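Local structure of ABM domain-containing protein (Deinococcus radiodurans, 3E8O) at residues G24-S29 against F68-H73. The protein is of unknown function but, with its ferredoxin-like fold and family membership, is a putative antibiotic biosynthesis monooxygenase that forms a two-chain assembly. Residues are numbered along the deposited sequence; the frame is centred on the assembly and turned at random. Where two conformers were deposited one is given.
Sequences GTLSAS and FLITEH
G24 and I70 exchange two backbone hydrogen bonds, I70 N to G24 O (2.8 Å) and G24 N to I70 O (2.9 Å). L26 and F68 form the next hydrogen-bonded pair. Its bond from F68 N to L26 O (2.8 Å, 164° at the hydrogen) is shorter and straighter than that from L26 N to F68 O (3.2 Å, 153°). T25 and L69 are the non-hydrogen-bonded pair between them, and the strands run antiparallel at 156°. The more extensive apolar packing is on the L26, F68 and I70 face, where L26 CD2 touches both F68 CB (3.8 Å) and I70 CG1 (3.9 Å); F68 CG stands anti to its own carbonyl carbon. The T25 and L69 face is sparser: the contact covers only 22 Å² of T25 and 28 Å² of L69, against 72 Å² of L26 and 92 Å² of F68. Past L26 the pairing carries on between A28 and G66, but S27 and A28, both partly exposed, add little against 68-73; S27 OG bonds instead to D103. The pair joins the two central strands of the antiparallel ferredoxin-like sheet, flanked by 53-61 and 105-110. Helix 33-47 covers F68 through L36, R37 and L40, while L69 on the opposite face packs on T71 of the second subunit.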
loop_
_atom_site.group_PDB
_atom_site.type_symbol
_atom_site.label_atom_id
_atom_site.label_comp_id
_atom_site.label_asym_id
_atom_site.label_seq_id
_atom_site.Cartn_x
_atom_site.Cartn_y
_atom_site.Cartn_z
ATOM N N GLY A 24 0.896 6.888 1.997
ATOM C CA GLY A 24 2.057 7.513 2.609
ATOM C C GLY A 24 3.300 6.724 2.378
ATOM O O GLY A 24 3.289 5.484 2.310
ATOM N N THR A 25 4.393 7.463 2.224
ATOM C CA THR A 25 5.703 6.858 2.075
ATOM C C THR A 25 6.691 7.567 3.018
ATOM O O THR A 25 6.558 8.748 3.347
ATOM C CB THR A 25 6.199 6.929 0.648
ATOM O OG1 THR A 25 6.250 8.298 0.196
ATOM C CG2 THR A 25 5.263 6.099 -0.282
ATOM N N LEU A 26 7.679 6.795 3.444
ATOM C CA LEU A 26 8.733 7.242 4.372
ATOM C C LEU A 26 9.865 6.239 4.350
ATOM O O LEU A 26 9.654 5.083 3.951
ATOM C CB LEU A 26 8.242 7.422 5.804
ATOM C CG LEU A 26 7.779 6.211 6.611
ATOM C CD1 LEU A 26 7.651 6.631 8.099
ATOM C CD2 LEU A 26 6.483 5.549 6.057
ATOM N N SER A 27 11.060 6.665 4.758
ATOM C CA SER A 27 12.188 5.733 4.796
ATOM C C SER A 27 13.080 6.017 5.968
ATOM O O SER A 27 13.066 7.102 6.527
ATOM C CB SER A 27 13.000 5.793 3.489
ATOM O OG SER A 27 13.745 6.991 3.406
ATOM N N ALA A 28 13.875 5.022 6.323
ATOM C CA ALA A 28 14.850 5.160 7.402
ATOM C C ALA A 28 16.199 4.668 6.921
ATOM O O ALA A 28 16.308 3.800 6.049
ATOM C CB ALA A 28 14.407 4.363 8.657
ATOM N N SER A 29 17.229 5.200 7.560
ATOM C CA SER A 29 18.581 4.718 7.341
ATOM C C SER A 29 18.701 3.310 7.900
ATOM O O SER A 29 17.888 2.848 8.689
ATOM C CB SER A 29 19.572 5.620 8.085
ATOM O OG SER A 29 19.453 5.430 9.473
ATOM N N PHE A 68 9.151 2.426 3.251
ATOM C CA PHE A 68 7.882 1.948 3.802
ATOM C C PHE A 68 6.709 2.706 3.228
ATOM O O PHE A 68 6.818 3.827 2.722
ATOM C CB PHE A 68 7.903 2.092 5.339
ATOM C CG PHE A 68 9.060 1.364 5.998
ATOM C CD1 PHE A 68 9.010 0.012 6.224
ATOM C CD2 PHE A 68 10.245 2.032 6.308
ATOM C CE1 PHE A 68 10.064 -0.663 6.748
ATOM C CE2 PHE A 68 11.307 1.348 6.833
ATOM C CZ PHE A 68 11.216 0.002 7.052
ATOM N N LEU A 69 5.579 2.014 3.315
ATOM C CA LEU A 69 4.294 2.500 2.848
ATOM C C LEU A 69 3.273 2.420 3.981
ATOM O O LEU A 69 3.254 1.452 4.747
ATOM C CB LEU A 69 3.822 1.649 1.641
ATOM C CG LEU A 69 2.537 1.958 0.860
ATOM C CD1 LEU A 69 2.595 3.321 0.154
ATOM C CD2 LEU A 69 2.244 0.838 -0.182
ATOM N N ILE A 70 2.416 3.424 4.038
ATOM C CA ILE A 70 1.304 3.491 4.956
ATOM C C ILE A 70 0.052 3.607 4.084
ATOM O O ILE A 70 -0.137 4.596 3.356
ATOM C CB ILE A 70 1.362 4.655 5.958
ATOM C CG1 ILE A 70 2.698 4.751 6.708
ATOM C CG2 ILE A 70 0.209 4.551 6.926
ATOM C CD1 ILE A 70 2.820 5.928 7.640
ATOM N N THR A 71 -0.810 2.600 4.160
ATOM C CA THR A 71 -2.031 2.483 3.365
ATOM C C THR A 71 -3.228 2.555 4.290
ATOM O O THR A 71 -3.345 1.767 5.216
ATOM C CB THR A 71 -2.021 1.170 2.595
ATOM O OG1 THR A 71 -0.836 1.107 1.806
ATOM C CG2 THR A 71 -3.275 0.972 1.729
ATOM N N GLU A 72 -4.102 3.533 4.048
ATOM C CA GLU A 72 -5.248 3.707 4.946
ATOM C C GLU A 72 -6.530 3.920 4.174
ATOM O O GLU A 72 -6.535 4.601 3.175
ATOM C CB GLU A 72 -5.067 4.950 5.874
ATOM C CG GLU A 72 -3.675 5.166 6.411
ATOM C CD GLU A 72 -3.441 6.442 7.169
ATOM O OE1 GLU A 72 -4.393 6.947 7.812
ATOM O OE2 GLU A 72 -2.268 6.923 7.172
ATOM N N HIS A 73 -7.610 3.351 4.700
ATOM C CA HIS A 73 -8.962 3.618 4.202
ATOM C C HIS A 73 -9.795 4.108 5.368
ATOM O O HIS A 73 -9.825 3.487 6.416
ATOM C CB HIS A 73 -9.645 2.377 3.609
ATOM C CG HIS A 73 -8.973 1.824 2.409
ATOM N ND1 HIS A 73 -9.420 0.664 1.817
ATOM C CD2 HIS A 73 -7.888 2.230 1.703
ATOM C CE1 HIS A 73 -8.651 0.404 0.770
ATOM N NE2 HIS A 73 -7.709 1.328 0.686
#